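Local coordinates for protein glycogen synthase (Cyanobacterium sp. CLg1, PDB 6GNF) that belongs to the bacterial glycogen and starch synthase family of GT-B-fold glycosyltransferases and holds adenosine-5'-diphosphate and a glycan in the cleft between two Rossmann-like domains, at residues H201-F209 and P283-A291; L352-K363 and A424-P435. All coordinates share one frame; numbering follows the deposited sequence.

Contact 1: H201-F209 and P283-A291. With AC1 (4,6-dideoxy-4-{[(1S,4R,5S,6S)-4,5,6-trihydroxy-3-(hydroxymethyl)cyclohex-2-en-1-yl]amino}-alpha-D-glucopyranose), chain D; BGC (beta-D-glucopyranose), chain B; SO4 (sulfate ion), chain J.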
loop_
_atom_site.group_PDB
_atom_site.type_symbol
_atom_site.label_atom_id
_atom_site.label_comp_id
_atom_site.label_asym_id
_atom_site.label_seq_id
_atom_site.Cartn_x
_atom_site.Cartn_y
_atom_site.Cartn_z
ATOM N N HIS A 201 -7.165 0.080 -0.624
ATOM C CA HIS A 201 -5.841 0.672 -0.831
ATOM C C HIS A 201 -5.410 0.656 -2.285
ATOM O O HIS A 201 -4.586 1.465 -2.665
ATOM C CB HIS A 201 -4.786 -0.046 0.007
ATOM C CG HIS A 201 -5.055 -0.003 1.475
ATOM N ND1 HIS A 201 -4.409 0.866 2.319
ATOM C CD2 HIS A 201 -5.908 -0.720 2.249
ATOM C CE1 HIS A 201 -4.852 0.686 3.548
ATOM N NE2 HIS A 201 -5.757 -0.278 3.535
ATOM N N ASN A 202 -5.939 -0.281 -3.072
ATOM C CA ASN A 202 -5.556 -0.430 -4.474
ATOM C C ASN A 202 -6.589 -1.220 -5.261
ATOM O O ASN A 202 -6.765 -2.420 -5.017
ATOM C CB ASN A 202 -4.200 -1.133 -4.584
ATOM C CG ASN A 202 -3.512 -0.873 -5.927
ATOM O OD1 ASN A 202 -4.144 -0.842 -6.987
ATOM N ND2 ASN A 202 -2.223 -0.671 -5.884
ATOM N N ILE A 203 -7.230 -0.551 -6.218
ATOM C CA ILE A 203 -8.329 -1.123 -6.995
ATOM C C ILE A 203 -7.854 -2.052 -8.108
ATOM O O ILE A 203 -8.666 -2.764 -8.694
ATOM C CB ILE A 203 -9.218 -0.000 -7.596
ATOM C CG1 ILE A 203 -10.595 -0.519 -8.014
ATOM C CG2 ILE A 203 -8.550 0.661 -8.790
ATOM C CD1 ILE A 203 -11.608 -0.521 -6.901
ATOM N N ALA A 204 -6.559 -2.062 -8.401
ATOM C CA ALA A 204 -6.040 -2.908 -9.472
ATOM C C ALA A 204 -6.147 -4.395 -9.122
ATOM O O ALA A 204 -6.260 -5.232 -10.005
ATOM C CB ALA A 204 -4.603 -2.558 -9.800
ATOM N N PHE A 205 -6.174 -4.724 -7.835
ATOM C CA PHE A 205 -6.284 -6.111 -7.414
ATOM C C PHE A 205 -7.586 -6.277 -6.644
ATOM O O PHE A 205 -7.830 -5.594 -5.643
ATOM C CB PHE A 205 -5.069 -6.516 -6.576
ATOM C CG PHE A 205 -3.763 -6.137 -7.219
ATOM C CD1 PHE A 205 -3.308 -6.818 -8.346
ATOM C CD2 PHE A 205 -3.015 -5.067 -6.735
ATOM C CE1 PHE A 205 -2.128 -6.456 -8.964
ATOM C CE2 PHE A 205 -1.824 -4.704 -7.346
ATOM C CZ PHE A 205 -1.379 -5.403 -8.459
ATOM N N GLN A 206 -8.422 -7.185 -7.138
ATOM C CA GLN A 206 -9.818 -7.264 -6.733
ATOM C C GLN A 206 -10.265 -8.646 -6.244
ATOM O O GLN A 206 -11.409 -8.793 -5.827
ATOM C CB GLN A 206 -10.683 -6.841 -7.925
ATOM C CG GLN A 206 -10.335 -5.470 -8.468
ATOM C CD GLN A 206 -11.146 -5.081 -9.688
ATOM O OE1 GLN A 206 -11.815 -5.915 -10.301
ATOM N NE2 GLN A 206 -11.052 -3.819 -10.076
ATOM N N GLY A 207 -9.379 -9.638 -6.283
ATOM C CA GLY A 207 -9.738 -11.003 -5.951
ATOM C C GLY A 207 -10.615 -11.581 -7.032
ATOM O O GLY A 207 -11.707 -12.086 -6.753
ATOM N N ARG A 208 -10.150 -11.464 -8.276
ATOM C CA ARG A 208 -10.787 -12.120 -9.391
ATOM C C ARG A 208 -10.305 -13.560 -9.424
ATOM O O ARG A 208 -9.102 -13.806 -9.465
ATOM C CB ARG A 208 -10.446 -11.424 -10.706
ATOM C CG ARG A 208 -10.899 -9.979 -10.754
ATOM C CD ARG A 208 -10.661 -9.372 -12.121
ATOM N NE ARG A 208 -10.993 -7.952 -12.150
ATOM C CZ ARG A 208 -11.042 -7.212 -13.257
ATOM N NH1 ARG A 208 -10.778 -7.753 -14.440
ATOM N NH2 ARG A 208 -11.357 -5.923 -13.185
ATOM N N PHE A 209 -11.249 -14.497 -9.354
ATOM C CA PHE A 209 -10.949 -15.918 -9.389
ATOM C C PHE A 209 -11.945 -16.619 -10.279
ATOM O O PHE A 209 -13.050 -16.126 -10.465
ATOM C CB PHE A 209 -11.044 -16.510 -7.984
ATOM C CG PHE A 209 -10.063 -15.930 -7.031
ATOM C CD1 PHE A 209 -8.708 -16.211 -7.163
ATOM C CD2 PHE A 209 -10.477 -15.089 -6.014
ATOM C CE1 PHE A 209 -7.788 -15.674 -6.294
ATOM C CE2 PHE A 209 -9.562 -14.546 -5.141
ATOM C CZ PHE A 209 -8.216 -14.843 -5.279
ATOM N N PRO A 283 -14.654 3.492 -16.029
ATOM C CA PRO A 283 -14.154 2.116 -16.042
ATOM C C PRO A 283 -12.632 2.008 -15.954
ATOM O O PRO A 283 -12.139 1.030 -15.406
ATOM C CB PRO A 283 -14.649 1.571 -17.387
ATOM C CG PRO A 283 -15.842 2.400 -17.722
ATOM C CD PRO A 283 -15.527 3.766 -17.188
ATOM N N MET A 284 -11.909 3.013 -16.451
ATOM C CA MET A 284 -10.449 3.040 -16.363
ATOM C C MET A 284 -10.004 3.254 -14.929
ATOM O O MET A 284 -9.155 2.532 -14.428
ATOM C CB MET A 284 -9.848 4.181 -17.202
ATOM C CG MET A 284 -10.139 4.138 -18.690
ATOM S SD MET A 284 -9.641 2.582 -19.449
ATOM C CE MET A 284 -11.207 1.697 -19.494
ATOM N N GLY A 285 -10.555 4.292 -14.308
ATOM C CA GLY A 285 -10.162 4.704 -12.969
ATOM C C GLY A 285 -10.546 3.698 -11.907
ATOM O O GLY A 285 -9.792 3.493 -10.960
ATOM N N GLY A 286 -11.710 3.068 -12.073
ATOM C CA GLY A 286 -12.188 2.059 -11.135
ATOM C C GLY A 286 -11.936 0.631 -11.581
ATOM O O GLY A 286 -12.489 -0.300 -11.001
ATOM N N VAL A 287 -11.147 0.458 -12.643
ATOM C CA VAL A 287 -10.812 -0.874 -13.159
ATOM C C VAL A 287 -12.062 -1.774 -13.161
ATOM O O VAL A 287 -12.092 -2.867 -12.572
ATOM C CB VAL A 287 -9.630 -1.497 -12.371
ATOM C CG1 VAL A 287 -9.169 -2.805 -13.003
ATOM C CG2 VAL A 287 -8.466 -0.515 -12.338
ATOM N N GLU A 288 -13.096 -1.260 -13.826
ATOM C CA GLU A 288 -14.382 -1.937 -14.045
ATOM C C GLU A 288 -15.308 -2.018 -12.832
ATOM O O GLU A 288 -16.415 -2.514 -12.969
ATOM C CB GLU A 288 -14.191 -3.325 -14.668
ATOM C CG GLU A 288 -13.525 -3.290 -16.032
ATOM C CD GLU A 288 -12.865 -4.609 -16.379
ATOM O OE1 GLU A 288 -13.424 -5.347 -17.205
ATOM O OE2 GLU A 288 -11.789 -4.923 -15.811
ATOM N N LEU A 289 -14.888 -1.516 -11.671
ATOM C CA LEU A 289 -15.764 -1.490 -10.494
ATOM C C LEU A 289 -16.325 -0.089 -10.221
ATOM O O LEU A 289 -16.895 0.158 -9.159
ATOM C CB LEU A 289 -15.053 -2.054 -9.251
ATOM C CG LEU A 289 -14.848 -3.577 -9.257
ATOM C CD1 LEU A 289 -14.279 -4.105 -10.555
ATOM C CD2 LEU A 289 -13.988 -4.031 -8.080
ATOM N N ASP A 290 -16.244 0.796 -11.214
ATOM C CA ASP A 290 -16.709 2.178 -11.055
ATOM C C ASP A 290 -18.200 2.277 -10.733
ATOM O O ASP A 290 -18.597 3.092 -9.899
ATOM C CB ASP A 290 -16.369 3.033 -12.286
ATOM C CG ASP A 290 -16.951 2.484 -13.574
ATOM O OD1 ASP A 290 -16.847 1.265 -13.813
ATOM O OD2 ASP A 290 -17.517 3.276 -14.351
ATOM N N ALA A 291 -19.018 1.460 -11.392
ATOM C CA ALA A 291 -20.462 1.500 -11.173
ATOM C C ALA A 291 -20.815 0.936 -9.798
ATOM O O ALA A 291 -21.664 1.480 -9.092
ATOM C CB ALA A 291 -21.202 0.757 -12.279
HETATM C C1 AC1 D . -0.433 -4.866 -1.755
HETATM O O2 AC1 D . -2.855 -4.778 -1.515
HETATM C C2 AC1 D . -1.636 -4.040 -1.297
HETATM C C4A AC1 D . -1.161 3.292 -1.179
HETATM C C3 AC1 D . -1.693 -2.682 -1.998
HETATM O O3 AC1 D . -2.734 -1.927 -1.369
HETATM C C4 AC1 D . -0.340 -1.939 -1.923
HETATM N N4A AC1 D . -0.323 -0.609 -2.576
HETATM C C5 AC1 D . 0.719 -2.881 -2.516
HETATM O O5 AC1 D . 0.773 -4.087 -1.744
HETATM C C6 AC1 D . 2.117 -2.284 -2.527
HETATM C C1B AC1 D . -1.216 0.509 -2.261
HETATM C C2B AC1 D . -1.036 1.767 -3.162
HETATM O O2B AC1 D . -0.142 1.568 -4.253
HETATM C C3B AC1 D . -0.491 3.007 -2.490
HETATM O O3B AC1 D . -0.720 4.134 -3.335
HETATM O O4 AC1 D . -0.415 4.350 -0.568
HETATM C C5B AC1 D . -1.168 2.066 -0.303
HETATM C C7B AC1 D . -1.142 0.836 -0.790
HETATM C C6B AC1 D . -1.256 2.253 1.179
HETATM O O6B AC1 D . -2.464 2.972 1.434
HETATM C C2 BGC B . -1.009 -10.890 -9.162
HETATM C C3 BGC B . -1.332 -10.186 -7.844
HETATM C C4 BGC B . -0.065 -9.489 -7.337
HETATM C C5 BGC B . 0.652 -8.663 -8.417
HETATM C C6 BGC B . 2.069 -8.323 -7.975
HETATM C C1 BGC B . -0.516 -9.828 -10.149
HETATM O O1 BGC B . -0.356 -10.380 -11.461
HETATM O O2 BGC B . -2.143 -11.590 -9.694
HETATM O O3 BGC B . -1.849 -11.096 -6.854
HETATM O O4 BGC B . -0.419 -8.611 -6.267
HETATM O O5 BGC B . 0.736 -9.324 -9.683
HETATM O O6 BGC B . 2.333 -6.979 -8.366
HETATM S S SO4 J . -5.801 -10.857 -7.758
HETATM O O1 SO4 J . -6.472 -10.026 -6.735
HETATM O O2 SO4 J . -6.718 -11.939 -8.196
HETATM O O3 SO4 J . -4.556 -11.418 -7.175
HETATM O O4 SO4 J . -5.469 -10.021 -8.936
#
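Gln-206, in the loop after strand 195-200 of the N-terminal Rossmann-like domain, and Arg-208, at the start of the short strand 208-209, grip the type I' turn Gly-286 to Leu-289 just ahead of helix 290-296. The amide of Gln-206 does the central work. Its NE2 donates almost straight to Val-287 O (2.9 Å, N-H...O angle 168°), and that oxygen lies in the amide plane. A second bond from the same NE2 goes back to Ile-203 O at 3.0 Å, so both donor directions of the amide are used and its rotation is fixed.

At the oxygen end of the amide, Arg-208 grips OE1 side-on: NE (2.9 Å from Gln-206 OE1) and NH2 reach that oxygen from the same face of the amide, while the oxygen itself stays in the guanidinium plane; Asn-256 ND2 also bonds it. The extended arginine chain carries NH2 to Glu-288 OE2 at 2.8 Å, a salt bridge in which the guanidinium and carboxylate planes stand 59° apart. Both polar ends have outside partners: Glu-288 OE1 bonds Thr-231, and Arg-208 NH1 bonds Phe-233 O.

An apolar contact flanks this network, Ile-203 CG2 sliding past Val-287 CG2 at 3.7 Å. Both Leu-289 methyls press on the Gln-206 amide, CD1 lying 3.1 Å from Gln-206 OE1. Away from the turn, His-201 ND1 and AC1 O6B are hydrogen-bonded in the ring plane at 3.0 Å, and Gly-207 N donates to a sulfate ion that probably came from the crystallisation liquor.

Leu-258 of helix 257-264 packs on Ile-203, Gln-206 and Leu-289, and Phe-229 of strand 228-231 touches Arg-208, Glu-288 and Leu-289, while strand 208-209 pairs antiparallel with strand 251-256.

Contact 2: L352-K363 and A424-P435. With ADP (adenosine-5'-diphosphate), chain F; AC1 (4,6-dideoxy-4-{[(1S,4R,5S,6S)-4,5,6-trihydroxy-3-(hydroxymethyl)cyclohex-2-en-1-yl]amino}-alpha-D-glucopyranose), chain D.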
loop_
_atom_site.group_PDB
_atom_site.type_symbol
_atom_site.label_atom_id
_atom_site.label_comp_id
_atom_site.label_asym_id
_atom_site.label_seq_id
_atom_site.Cartn_x
_atom_site.Cartn_y
_atom_site.Cartn_z
ATOM N N LEU A 352 19.588 16.676 -7.700
ATOM C CA LEU A 352 19.493 15.222 -7.663
ATOM C C LEU A 352 18.050 14.765 -7.492
ATOM O O LEU A 352 17.347 15.237 -6.605
ATOM C CB LEU A 352 20.355 14.668 -6.527
ATOM C CG LEU A 352 20.621 13.157 -6.566
ATOM C CD1 LEU A 352 21.988 12.834 -5.993
ATOM C CD2 LEU A 352 19.560 12.363 -5.825
ATOM N N PHE A 353 17.631 13.838 -8.354
ATOM C CA PHE A 353 16.304 13.218 -8.304
ATOM C C PHE A 353 16.410 11.792 -7.772
ATOM O O PHE A 353 17.282 11.034 -8.188
ATOM C CB PHE A 353 15.691 13.159 -9.704
ATOM C CG PHE A 353 15.318 14.498 -10.265
ATOM C CD1 PHE A 353 16.255 15.272 -10.926
ATOM C CD2 PHE A 353 14.018 14.975 -10.152
ATOM C CE1 PHE A 353 15.909 16.506 -11.455
ATOM C CE2 PHE A 353 13.664 16.208 -10.675
ATOM C CZ PHE A 353 14.610 16.976 -11.329
ATOM N N GLY A 354 15.518 11.424 -6.859
ATOM C CA GLY A 354 15.515 10.087 -6.273
ATOM C C GLY A 354 14.197 9.357 -6.477
ATOM O O GLY A 354 13.124 9.927 -6.275
ATOM N N PHE A 355 14.281 8.089 -6.877
ATOM C CA PHE A 355 13.106 7.228 -7.000
ATOM C C PHE A 355 13.251 6.025 -6.079
ATOM O O PHE A 355 14.306 5.397 -6.019
ATOM C CB PHE A 355 12.927 6.754 -8.448
ATOM C CG PHE A 355 11.885 5.678 -8.608
ATOM C CD1 PHE A 355 12.206 4.342 -8.409
ATOM C CD2 PHE A 355 10.579 6.001 -8.959
ATOM C CE1 PHE A 355 11.248 3.350 -8.549
ATOM C CE2 PHE A 355 9.622 5.015 -9.111
ATOM C CZ PHE A 355 9.957 3.686 -8.903
ATOM N N ILE A 356 12.193 5.715 -5.349
ATOM C CA ILE A 356 12.149 4.510 -4.538
ATOM C C ILE A 356 10.803 3.853 -4.769
ATOM O O ILE A 356 9.775 4.455 -4.495
ATOM C CB ILE A 356 12.293 4.811 -3.035
ATOM C CG1 ILE A 356 13.494 5.723 -2.771
ATOM C CG2 ILE A 356 12.442 3.512 -2.256
ATOM C CD1 ILE A 356 13.521 6.298 -1.372
ATOM N N GLY A 357 10.793 2.633 -5.292
ATOM C CA GLY A 357 9.524 1.934 -5.471
ATOM C C GLY A 357 9.619 0.621 -6.204
ATOM O O GLY A 357 10.625 0.322 -6.824
ATOM N N ARG A 358 8.548 -0.161 -6.112
ATOM C CA ARG A 358 8.413 -1.418 -6.850
ATOM C C ARG A 358 8.694 -1.168 -8.326
ATOM O O ARG A 358 8.307 -0.130 -8.869
ATOM C CB ARG A 358 7.004 -2.003 -6.662
ATOM C CG ARG A 358 6.716 -2.459 -5.235
ATOM C CD ARG A 358 5.316 -3.034 -5.042
ATOM N NE ARG A 358 4.255 -2.020 -5.069
ATOM C CZ ARG A 358 3.370 -1.847 -6.058
ATOM N NH1 ARG A 358 3.379 -2.617 -7.149
ATOM N NH2 ARG A 358 2.462 -0.889 -5.966
ATOM N N LEU A 359 9.413 -2.086 -8.964
ATOM C CA LEU A 359 9.694 -1.990 -10.399
ATOM C C LEU A 359 8.551 -2.636 -11.196
ATOM O O LEU A 359 8.728 -3.669 -11.844
ATOM C CB LEU A 359 11.019 -2.672 -10.719
ATOM C CG LEU A 359 12.239 -2.130 -9.980
ATOM C CD1 LEU A 359 13.457 -2.973 -10.311
ATOM C CD2 LEU A 359 12.479 -0.672 -10.337
ATOM N N GLU A 360 7.382 -2.013 -11.121
ATOM C CA GLU A 360 6.155 -2.537 -11.691
ATOM C C GLU A 360 5.471 -1.410 -12.474
ATOM O O GLU A 360 5.742 -0.237 -12.242
ATOM C CB GLU A 360 5.271 -3.060 -10.552
ATOM C CG GLU A 360 4.060 -3.918 -10.999
ATOM C CD GLU A 360 2.678 -3.284 -10.718
ATOM O OE1 GLU A 360 2.186 -3.317 -9.563
ATOM O OE2 GLU A 360 2.085 -2.748 -11.680
ATOM N N ASN A 361 4.582 -1.784 -13.386
ATOM C CA ASN A 361 3.896 -0.812 -14.239
ATOM C C ASN A 361 3.345 0.404 -13.485
ATOM O O ASN A 361 3.472 1.537 -13.939
ATOM C CB ASN A 361 2.755 -1.488 -15.003
ATOM C CG ASN A 361 2.046 -0.532 -15.950
ATOM O OD1 ASN A 361 2.629 -0.066 -16.935
ATOM N ND2 ASN A 361 0.806 -0.194 -15.638
ATOM N N GLN A 362 2.711 0.165 -12.347
ATOM C CA GLN A 362 2.110 1.237 -11.565
ATOM C C GLN A 362 3.041 2.424 -11.316
ATOM O O GLN A 362 2.604 3.575 -11.403
ATOM C CB GLN A 362 1.608 0.715 -10.212
ATOM C CG GLN A 362 0.947 1.815 -9.395
ATOM C CD GLN A 362 0.506 1.377 -8.032
ATOM O OE1 GLN A 362 0.326 0.188 -7.773
ATOM N NE2 GLN A 362 0.346 2.337 -7.131
ATOM N N LYS A 363 4.308 2.144 -10.999
ATOM C CA LYS A 363 5.251 3.166 -10.509
ATOM C C LYS A 363 6.070 3.878 -11.582
ATOM O O LYS A 363 6.691 4.899 -11.303
ATOM C CB LYS A 363 6.202 2.544 -9.484
ATOM C CG LYS A 363 5.512 1.927 -8.272
ATOM C CD LYS A 363 4.925 2.982 -7.352
ATOM C CE LYS A 363 4.126 2.343 -6.230
ATOM N NZ LYS A 363 3.610 3.352 -5.259
ATOM N N ALA A 424 18.553 13.526 -1.611
ATOM C CA ALA A 424 17.998 14.010 -2.868
ATOM C C ALA A 424 17.357 15.380 -2.699
ATOM O O ALA A 424 16.846 15.711 -1.627
ATOM C CB ALA A 424 16.972 13.025 -3.415
ATOM N N ASP A 425 17.362 16.158 -3.775
ATOM C CA ASP A 425 16.645 17.428 -3.812
ATOM C C ASP A 425 15.191 17.199 -4.163
ATOM O O ASP A 425 14.309 17.916 -3.692
ATOM C CB ASP A 425 17.274 18.341 -4.847
ATOM C CG ASP A 425 18.694 18.672 -4.512
ATOM O OD1 ASP A 425 18.925 19.052 -3.350
ATOM O OD2 ASP A 425 19.569 18.552 -5.401
ATOM N N TYR A 426 14.952 16.197 -5.007
ATOM C CA TYR A 426 13.623 15.915 -5.517
ATOM C C TYR A 426 13.252 14.440 -5.355
ATOM O O TYR A 426 14.089 13.559 -5.525
ATOM C CB TYR A 426 13.547 16.325 -6.987
ATOM C CG TYR A 426 13.792 17.803 -7.210
ATOM C CD1 TYR A 426 12.828 18.741 -6.867
ATOM C CD2 TYR A 426 14.991 18.261 -7.748
ATOM C CE1 TYR A 426 13.043 20.097 -7.060
ATOM C CE2 TYR A 426 15.221 19.616 -7.944
ATOM C CZ TYR A 426 14.244 20.534 -7.603
ATOM O OH TYR A 426 14.471 21.887 -7.808
ATOM N N CYS A 427 11.983 14.196 -5.041
ATOM C CA CYS A 427 11.421 12.850 -4.967
ATOM C C CYS A 427 10.565 12.600 -6.211
ATOM O O CYS A 427 9.505 13.193 -6.379
ATOM C CB CYS A 427 10.581 12.713 -3.704
ATOM S SG CYS A 427 9.635 11.192 -3.613
ATOM N N LEU A 428 11.036 11.705 -7.073
ATOM C CA LEU A 428 10.469 11.509 -8.402
ATOM C C LEU A 428 9.530 10.308 -8.431
ATOM O O LEU A 428 9.964 9.176 -8.196
ATOM C CB LEU A 428 11.613 11.300 -9.389
ATOM C CG LEU A 428 11.323 11.281 -10.886
ATOM C CD1 LEU A 428 10.902 12.655 -11.366
ATOM C CD2 LEU A 428 12.557 10.814 -11.645
ATOM N N MET A 429 8.241 10.560 -8.688
ATOM C CA MET A 429 7.219 9.509 -8.718
ATOM C C MET A 429 6.360 9.575 -9.984
ATOM O O MET A 429 5.252 10.117 -9.961
ATOM C CB MET A 429 6.309 9.626 -7.495
ATOM C CG MET A 429 7.046 9.585 -6.166
ATOM S SD MET A 429 5.914 9.714 -4.776
ATOM C CE MET A 429 5.060 8.156 -4.888
ATOM N N PRO A 430 6.836 8.968 -11.084
ATOM C CA PRO A 430 6.094 8.942 -12.341
ATOM C C PRO A 430 5.050 7.825 -12.378
ATOM O O PRO A 430 5.052 6.995 -13.293
ATOM C CB PRO A 430 7.198 8.695 -13.369
ATOM C CG PRO A 430 8.165 7.829 -12.644
ATOM C CD PRO A 430 8.141 8.294 -11.212
ATOM N N SER A 431 4.162 7.813 -11.388
ATOM C CA SER A 431 3.170 6.758 -11.265
ATOM C C SER A 431 2.100 6.872 -12.348
ATOM O O SER A 431 1.685 7.967 -12.708
ATOM C CB SER A 431 2.508 6.799 -9.883
ATOM O OG SER A 431 3.475 6.651 -8.858
ATOM N N ARG A 432 1.654 5.725 -12.855
ATOM C CA ARG A 432 0.540 5.666 -13.796
ATOM C C ARG A 432 -0.804 5.710 -13.074
ATOM O O ARG A 432 -1.793 6.172 -13.628
ATOM C CB ARG A 432 0.638 4.411 -14.661
ATOM C CG ARG A 432 1.838 4.423 -15.599
ATOM C CD ARG A 432 1.822 3.242 -16.549
ATOM N NE ARG A 432 2.848 3.370 -17.591
ATOM C CZ ARG A 432 4.098 2.906 -17.521
ATOM N NH1 ARG A 432 4.534 2.255 -16.452
ATOM N NH2 ARG A 432 4.924 3.098 -18.539
ATOM N N PHE A 433 -0.849 5.172 -11.864
ATOM C CA PHE A 433 -1.959 5.402 -10.941
ATOM C C PHE A 433 -1.399 5.290 -9.523
ATOM O O PHE A 433 -0.415 4.574 -9.296
ATOM C CB PHE A 433 -3.096 4.407 -11.180
ATOM C CG PHE A 433 -2.665 2.971 -11.117
ATOM C CD1 PHE A 433 -2.126 2.343 -12.233
ATOM C CD2 PHE A 433 -2.793 2.243 -9.939
ATOM C CE1 PHE A 433 -1.727 1.017 -12.179
ATOM C CE2 PHE A 433 -2.394 0.915 -9.876
ATOM C CZ PHE A 433 -1.855 0.304 -10.998
ATOM N N GLU A 434 -1.999 6.008 -8.575
ATOM C CA GLU A 434 -1.470 6.064 -7.220
ATOM C C GLU A 434 -2.561 6.421 -6.222
ATOM O O GLU A 434 -2.864 7.596 -6.033
ATOM C CB GLU A 434 -0.321 7.074 -7.140
ATOM C CG GLU A 434 0.569 6.892 -5.921
ATOM C CD GLU A 434 1.339 5.596 -5.967
ATOM O OE1 GLU A 434 2.256 5.506 -6.809
ATOM O OE2 GLU A 434 1.037 4.679 -5.166
ATOM N N PRO A 435 -3.172 5.406 -5.588
ATOM C CA PRO A 435 -4.217 5.642 -4.606
ATOM C C PRO A 435 -3.876 6.721 -3.576
ATOM O O PRO A 435 -4.691 7.607 -3.314
ATOM C CB PRO A 435 -4.390 4.262 -3.958
ATOM C CG PRO A 435 -4.138 3.331 -5.084
ATOM C CD PRO A 435 -3.044 3.974 -5.895
HETATM P PB ADP F . 3.143 1.019 -2.706
HETATM O O1B ADP F . 2.198 1.258 -3.855
HETATM O O2B ADP F . 2.445 0.819 -1.389
HETATM O O3B ADP F . 4.233 0.031 -3.019
HETATM P PA ADP F . 3.807 3.460 -1.323
HETATM O O1A ADP F . 2.377 3.616 -0.822
HETATM O O2A ADP F . 4.638 4.678 -1.705
HETATM O O3A ADP F . 3.886 2.447 -2.586
HETATM O "O5'" ADP F . 4.647 2.629 -0.220
HETATM C "C5'" ADP F . 5.839 1.915 -0.565
HETATM C "C4'" ADP F . 6.775 1.962 0.637
HETATM O "O4'" ADP F . 7.859 1.038 0.513
HETATM C "C3'" ADP F . 7.395 3.336 0.773
HETATM O "O3'" ADP F . 7.368 3.691 2.159
HETATM C "C2'" ADP F . 8.801 3.179 0.239
HETATM O "O2'" ADP F . 9.671 4.032 0.977
HETATM C "C1'" ADP F . 9.119 1.709 0.454
HETATM N N9 ADP F . 9.929 1.041 -0.601
HETATM C C8 ADP F . 9.513 0.683 -1.835
HETATM N N7 ADP F . 10.504 0.058 -2.528
HETATM C C5 ADP F . 11.579 -0.002 -1.722
HETATM C C6 ADP F . 12.958 -0.523 -1.807
HETATM N N6 ADP F . 13.409 -1.125 -2.925
HETATM N N1 ADP F . 13.763 -0.377 -0.733
HETATM C C2 ADP F . 13.351 0.222 0.396
HETATM N N3 ADP F . 12.107 0.716 0.540
HETATM C C4 ADP F . 11.192 0.636 -0.455
HETATM C C1 AC1 D . -0.433 -4.866 -1.755
HETATM O O2 AC1 D . -2.855 -4.778 -1.515
HETATM C C2 AC1 D . -1.636 -4.040 -1.297
HETATM C C4A AC1 D . -1.161 3.292 -1.179
HETATM C C3 AC1 D . -1.693 -2.682 -1.998
HETATM O O3 AC1 D . -2.734 -1.927 -1.369
HETATM C C4 AC1 D . -0.340 -1.939 -1.923
HETATM N N4A AC1 D . -0.323 -0.609 -2.576
HETATM C C5 AC1 D . 0.719 -2.881 -2.516
HETATM O O5 AC1 D . 0.773 -4.087 -1.744
HETATM C C6 AC1 D . 2.117 -2.284 -2.527
HETATM C C1B AC1 D . -1.216 0.509 -2.261
HETATM C C2B AC1 D . -1.036 1.767 -3.162
HETATM O O2B AC1 D . -0.142 1.568 -4.253
HETATM C C3B AC1 D . -0.491 3.007 -2.490
HETATM O O3B AC1 D . -0.720 4.134 -3.335
HETATM O O4 AC1 D . -0.415 4.350 -0.568
HETATM C C5B AC1 D . -1.168 2.066 -0.303
HETATM C C7B AC1 D . -1.142 0.836 -0.790
HETATM C C6B AC1 D . -1.256 2.253 1.179
HETATM O O6B AC1 D . -2.464 2.972 1.434
HETATM O O HOH W 1 9.938 7.539 -5.884
HETATM O O HOH W 2 5.975 6.464 -8.925
#
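Chi1 of -179° sets CG of Gln-362 anti to its backbone N, and the extended chain then lies across Phe-433. The phenyl ring is brought beneath it by a chi1 of 55°, which sets CG of Phe-433 between its own backbone N and carbonyl carbon. Gln-362 CG stands over the ring face, 3.6 Å from the Phe-433 centroid, as a CH-pi contact, with the amide stacked beyond it. This leaves NE2 directed at AC1 O2B, 3.0 Å away.

Lys-363 turns its amine across the Glu-434 carboxylate. NZ bridges to Glu-434 OE2 at 2.9 Å from the syn side and is shared with two ADP oxygens, O3A at 2.8 Å and O1B. Arg-358 adds two straight bonds, NE to ADP O3B (2.9 Å) and NH2 to ADP O1B. Ser-431 OG donates to Glu-434 OE1 (2.6 Å) on its anti lone pair, on the side away from OE2, and so fixes the carboxylate, while OE2 accepts from AC1 O3B. Just before these residues, Arg-432 NH1 donates to Asn-361 O at 2.8 Å, in the carbonyl plane on a lone pair; NH1 also bridges to Asp-366.

Upstream the segments run as parallel strands, with Gly-354 N bonded to Tyr-426 O at 2.9 Å. Phe-353 and Tyr-426, on one face of the sheet, form an offset stack with planes at 23°.

Strand 352-356 is flanked by strands 381-385 and 426-429. The loop after 352-356 binds the diphosphate, and that after 426-429 brings Glu-434 to Lys-363 and AC1: the nucleotide site of a Rossmann-like domain, here the C-terminal half of a GT-B fold.

In the fold
Contact 1 belongs to the N-terminal Rossmann-like domain and contact 2 to the C-terminal one; their centres lie 22 Å apart, yet their loops meet at the interdomain cleft. Asn-202 ND2 comes within 3.3 Å of Gln-362 OE1, a probable hydrogen bond, and His-201 O packs on Pro-435 CB at 3.1 Å. The ring of Phe-433 also approaches, with Phe-433 CE2 3.8 Å from Asn-202 OD1. Both contacts touch AC1, which is thus held from the two domains at once, whereas of the two contacts, contact 2 alone bonds the diphosphate of ADP. Such a shared cleft, lined by loops from both halves, is the hallmark of the GT-B architecture.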